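PDB 2PBP: enoyl-CoA hydratase subunit I from Geobacillus kaustophilus, which probably acts as a hydro-lyase of the crotonase family, adding water to the double bond of enoyl-CoA thioesters in fatty-acid beta-oxidation. Local coordinates for residues A[21-24]-A[25-29]; A[83-86]-A[87-90]. All blocks are in the same frame, centred on the assembly; numbering follows the deposited sequence.

Contact 1. Residues A[21-24]-A[25-29]; sequences ARPD and VLNAL
The tight turn that carries the crotonase fold from strand 15-20 toward helix 31-46 is closed where N27 folds back on R22. The amide oxygen of N27 accepts a hydrogen bond from the backbone N-H of R22, OD1 to N 2.8 Å, and R22 N lies nearly along the C=O axis of the side chain (170°). With CG anti to its own carbonyl carbon (chi1 -58°), N27 turns this amide back toward the backbone of R22. In return, R22 O receives two backbone donors, N27 N at 2.8 Å and V25 N at 3.0 Å, which reach it from opposite faces of the carbonyl plane. A further bond runs from L26 N to P23 O at 3.0 Å. On the outside, R22 bends at chi2 and chi3 and forms a bidentate, side-on salt bridge with the D24 carboxylate: NE binds OD1 and NH2 binds OD2, each at 2.9 Å, both on syn lone pairs and near the guanidinium plane. V25 lays CG2 over one face of that guanidinium, 3.9 Å from R22 NH2, with the offset toward the rim. A leucine at R22 would probably leave the D24 carboxylate without its charged mate and free to turn, and V25 CG2 without the flat group it packs on. N27 ND2 is bonded to R58 O, with weaker bonds to A61 O and F62 O, so the buried amide is satisfied at both ends and ties this surface turn to strand 61-63 and the loop just before it.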
loop_
_atom_site.group_PDB
_atom_site.type_symbol
_atom_site.label_atom_id
_atom_site.label_comp_id
_atom_site.label_asym_id
_atom_site.label_seq_id
_atom_site.Cartn_x
_atom_site.Cartn_y
_atom_site.Cartn_z
ATOM N N ALA A 21 -8.747 -19.389 -23.983
ATOM C CA ALA A 21 -9.713 -19.971 -24.907
ATOM C C ALA A 21 -9.887 -21.489 -24.917
ATOM O O ALA A 21 -9.920 -22.103 -25.986
ATOM C CB ALA A 21 -9.405 -19.486 -26.319
ATOM N N ARG A 22 -10.000 -22.095 -23.738
ATOM C CA ARG A 22 -10.219 -23.535 -23.650
ATOM C C ARG A 22 -11.366 -23.811 -22.684
ATOM O O ARG A 22 -11.218 -24.561 -21.719
ATOM C CB ARG A 22 -8.946 -24.261 -23.193
ATOM C CG ARG A 22 -7.864 -24.366 -24.266
ATOM C CD ARG A 22 -8.365 -25.112 -25.510
ATOM N NE ARG A 22 -8.845 -26.459 -25.204
ATOM C CZ ARG A 22 -8.062 -27.504 -24.939
ATOM N NH1 ARG A 22 -6.743 -27.377 -24.948
ATOM N NH2 ARG A 22 -8.604 -28.680 -24.653
ATOM N N PRO A 23 -12.539 -23.205 -22.942
ATOM C CA PRO A 23 -13.715 -23.386 -22.089
ATOM C C PRO A 23 -14.159 -24.842 -21.995
ATOM O O PRO A 23 -14.804 -25.231 -21.028
ATOM C CB PRO A 23 -14.762 -22.493 -22.753
ATOM C CG PRO A 23 -14.375 -22.550 -24.196
ATOM C CD PRO A 23 -12.879 -22.401 -24.131
ATOM N N ASP A 24 -13.804 -25.635 -23.003
ATOM C CA ASP A 24 -14.156 -27.053 -23.029
ATOM C C ASP A 24 -13.546 -27.787 -21.831
ATOM O O ASP A 24 -14.039 -28.837 -21.417
ATOM C CB ASP A 24 -13.680 -27.688 -24.334
ATOM C CG ASP A 24 -12.195 -27.510 -24.562
ATOM O OD1 ASP A 24 -11.744 -26.352 -24.700
ATOM O OD2 ASP A 24 -11.477 -28.527 -24.598
ATOM N N VAL A 25 -12.468 -27.235 -21.281
ATOM C CA VAL A 25 -11.825 -27.820 -20.108
ATOM C C VAL A 25 -11.702 -26.759 -19.014
ATOM O O VAL A 25 -10.809 -26.807 -18.166
ATOM C CB VAL A 25 -10.426 -28.401 -20.444
ATOM C CG1 VAL A 25 -10.582 -29.618 -21.348
ATOM C CG2 VAL A 25 -9.559 -27.352 -21.126
ATOM N N LEU A 26 -12.622 -25.800 -19.045
ATOM C CA LEU A 26 -12.657 -24.717 -18.068
ATOM C C LEU A 26 -11.334 -23.957 -17.976
ATOM O O LEU A 26 -10.914 -23.554 -16.890
ATOM C CB LEU A 26 -13.042 -25.269 -16.693
ATOM C CG LEU A 26 -14.373 -26.023 -16.631
ATOM C CD1 LEU A 26 -14.640 -26.462 -15.201
ATOM C CD2 LEU A 26 -15.498 -25.135 -17.142
ATOM N N ASN A 27 -10.693 -23.767 -19.125
ATOM C CA ASN A 27 -9.424 -23.047 -19.219
ATOM C C ASN A 27 -8.373 -23.564 -18.243
ATOM O O ASN A 27 -7.658 -22.782 -17.618
ATOM C CB ASN A 27 -9.657 -21.551 -18.987
ATOM C CG ASN A 27 -10.636 -20.960 -19.980
ATOM O OD1 ASN A 27 -10.535 -21.210 -21.179
ATOM N ND2 ASN A 27 -11.589 -20.174 -19.487
ATOM N N ALA A 28 -8.282 -24.885 -18.131
ATOM C CA ALA A 28 -7.326 -25.518 -17.228
ATOM C C ALA A 28 -5.909 -25.011 -17.472
ATOM O O ALA A 28 -5.417 -25.025 -18.601
ATOM C CB ALA A 28 -7.377 -27.031 -17.399
ATOM N N LEU A 29 -5.255 -24.567 -16.404
ATOM C CA LEU A 29 -3.898 -24.052 -16.516
ATOM C C LEU A 29 -2.834 -25.145 -16.539
ATOM O O LEU A 29 -2.095 -25.334 -15.574
ATOM C CB LEU A 29 -3.609 -23.064 -15.381
ATOM C CG LEU A 29 -4.449 -21.787 -15.454
ATOM C CD1 LEU A 29 -4.053 -20.835 -14.340
ATOM C CD2 LEU A 29 -4.244 -21.135 -16.811
#

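Contact 2. Residues A[83-86]-A[87-90]; sequences NQFA and DWDR
F85 and W88 make the aromatic part of this contact, at the start of helix 86-92: CD1 of F85 lies 3.7 Å from CD1 of W88, an oblique meeting with the F85 ring and the five-membered ring of W88 at 43°. Q84 CG sits over the centre of one face of the F85 ring, while W88 CD1 comes at its edge. Backbone bonds start the helix. N83 to A86 is a type I turn, after which D89 N binds F85 O and R90 N binds A86 O, each at 3.1 Å; D87 N to Q84 O is weak. Two waters complete the polar network. One accepts from D87 N at 2.8 Å and donates to N83 O and, weakly, to Q84 O, bridging the turn to the first helical turn. The other lies in the plane of the indole at its edge and accepts from both W88 NE1, at 3.0 Å, and Q84 NE2, so the buried indole N-H is satisfied. Around this helix start, W88 packs against E112 and L113 of helix 109-115, while D87 touches V34 and A35 of helix 31-46 and R90 reaches the same helix through a salt bridge to E42.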
loop_
_atom_site.group_PDB
_atom_site.type_symbol
_atom_site.label_atom_id
_atom_site.label_comp_id
_atom_site.label_asym_id
_atom_site.label_seq_id
_atom_site.Cartn_x
_atom_site.Cartn_y
_atom_site.Cartn_z
ATOM N N ASN A 83 10.773 -27.760 -13.760
ATOM C CA ASN A 83 10.887 -26.382 -13.284
ATOM C C ASN A 83 9.775 -25.529 -13.898
ATOM O O ASN A 83 10.008 -24.417 -14.377
ATOM C CB ASN A 83 12.266 -25.823 -13.651
ATOM C CG ASN A 83 12.535 -24.470 -13.020
ATOM O OD1 ASN A 83 11.889 -24.088 -12.045
ATOM N ND2 ASN A 83 13.503 -23.743 -13.566
ATOM N N GLN A 84 8.556 -26.060 -13.857
ATOM C CA GLN A 84 7.394 -25.395 -14.435
ATOM C C GLN A 84 7.026 -24.056 -13.810
ATOM O O GLN A 84 6.392 -23.220 -14.453
ATOM C CB GLN A 84 6.178 -26.322 -14.364
ATOM C CG GLN A 84 5.562 -26.439 -12.974
ATOM C CD GLN A 84 4.628 -27.631 -12.859
ATOM O OE1 GLN A 84 5.069 -28.777 -12.920
ATOM N NE2 GLN A 84 3.335 -27.365 -12.697
ATOM N N PHE A 85 7.415 -23.838 -12.563
ATOM C CA PHE A 85 7.052 -22.589 -11.913
ATOM C C PHE A 85 7.917 -21.401 -12.304
ATOM O O PHE A 85 7.661 -20.276 -11.884
ATOM C CB PHE A 85 7.003 -22.801 -10.402
ATOM C CG PHE A 85 5.995 -23.834 -9.996
ATOM C CD1 PHE A 85 4.637 -23.630 -10.245
ATOM C CD2 PHE A 85 6.402 -25.044 -9.445
ATOM C CE1 PHE A 85 3.700 -24.622 -9.955
ATOM C CE2 PHE A 85 5.475 -26.042 -9.152
ATOM C CZ PHE A 85 4.120 -25.832 -9.408
ATOM N N ALA A 86 8.934 -21.650 -13.127
ATOM C CA ALA A 86 9.781 -20.560 -13.601
ATOM C C ALA A 86 8.908 -19.689 -14.501
ATOM O O ALA A 86 9.110 -18.478 -14.595
ATOM C CB ALA A 86 10.966 -21.103 -14.382
ATOM N N ASP A 87 7.935 -20.311 -15.165
ATOM C CA ASP A 87 7.024 -19.567 -16.034
ATOM C C ASP A 87 6.161 -18.642 -15.184
ATOM O O ASP A 87 5.820 -17.538 -15.603
ATOM C CB ASP A 87 6.123 -20.513 -16.835
ATOM C CG ASP A 87 6.731 -20.911 -18.167
ATOM O OD1 ASP A 87 7.827 -20.410 -18.497
ATOM O OD2 ASP A 87 6.106 -21.720 -18.887
ATOM N N TRP A 88 5.805 -19.092 -13.986
ATOM C CA TRP A 88 4.997 -18.261 -13.109
ATOM C C TRP A 88 5.825 -17.086 -12.604
ATOM O O TRP A 88 5.299 -15.995 -12.383
ATOM C CB TRP A 88 4.450 -19.077 -11.935
ATOM C CG TRP A 88 3.315 -19.975 -12.326
ATOM C CD1 TRP A 88 3.399 -21.256 -12.801
ATOM C CD2 TRP A 88 1.920 -19.647 -12.301
ATOM N NE1 TRP A 88 2.141 -21.744 -13.070
ATOM C CE2 TRP A 88 1.216 -20.780 -12.773
ATOM C CE3 TRP A 88 1.196 -18.505 -11.926
ATOM C CZ2 TRP A 88 -0.181 -20.804 -12.878
ATOM C CZ3 TRP A 88 -0.196 -18.529 -12.030
ATOM C CH2 TRP A 88 -0.868 -19.674 -12.503
ATOM N N ASP A 89 7.125 -17.300 -12.431
ATOM C CA ASP A 89 7.992 -16.223 -11.975
ATOM C C ASP A 89 8.063 -15.142 -13.050
ATOM O O ASP A 89 8.178 -13.960 -12.742
ATOM C CB ASP A 89 9.405 -16.736 -11.677
ATOM C CG ASP A 89 9.446 -17.706 -10.508
ATOM O OD1 ASP A 89 8.621 -17.561 -9.578
ATOM O OD2 ASP A 89 10.316 -18.601 -10.511
ATOM N N ARG A 90 8.000 -15.554 -14.313
ATOM C CA ARG A 90 8.051 -14.599 -15.416
ATOM C C ARG A 90 6.810 -13.714 -15.386
ATOM O O ARG A 90 6.870 -12.535 -15.732
ATOM C CB ARG A 90 8.161 -15.338 -16.755
ATOM C CG ARG A 90 9.515 -16.023 -16.929
ATOM C CD ARG A 90 9.564 -16.971 -18.113
ATOM N NE ARG A 90 9.433 -16.279 -19.389
ATOM C CZ ARG A 90 9.789 -16.805 -20.556
ATOM N NH1 ARG A 90 10.300 -18.028 -20.606
ATOM N NH2 ARG A 90 9.640 -16.106 -21.672
HETATM O O HOH W 1 8.439 -22.841 -16.300
HETATM O O HOH W 2 2.213 -24.659 -13.755
#

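In the fold
Along the chain, 21-29 comes first and 83-90 follows, both within the crotonase-family region, with the centres of contacts 1 and 2 about 20 Å apart. Between them in sequence lie helix 31-46, strands 52-57 and 61-63, and helices 68-72 and 76-82. Helix 31-46 joins them in space: contact 1 packs R22 on M33 there. They also touch directly, L29 CD1 lying 3.9 Å from W88 CH2, so the end of the loop 21-29 meets the indole on helix 86-92. Both thus pack against helix 31-46, contact 1 from the loop leading into it and contact 2 from helix 86-92.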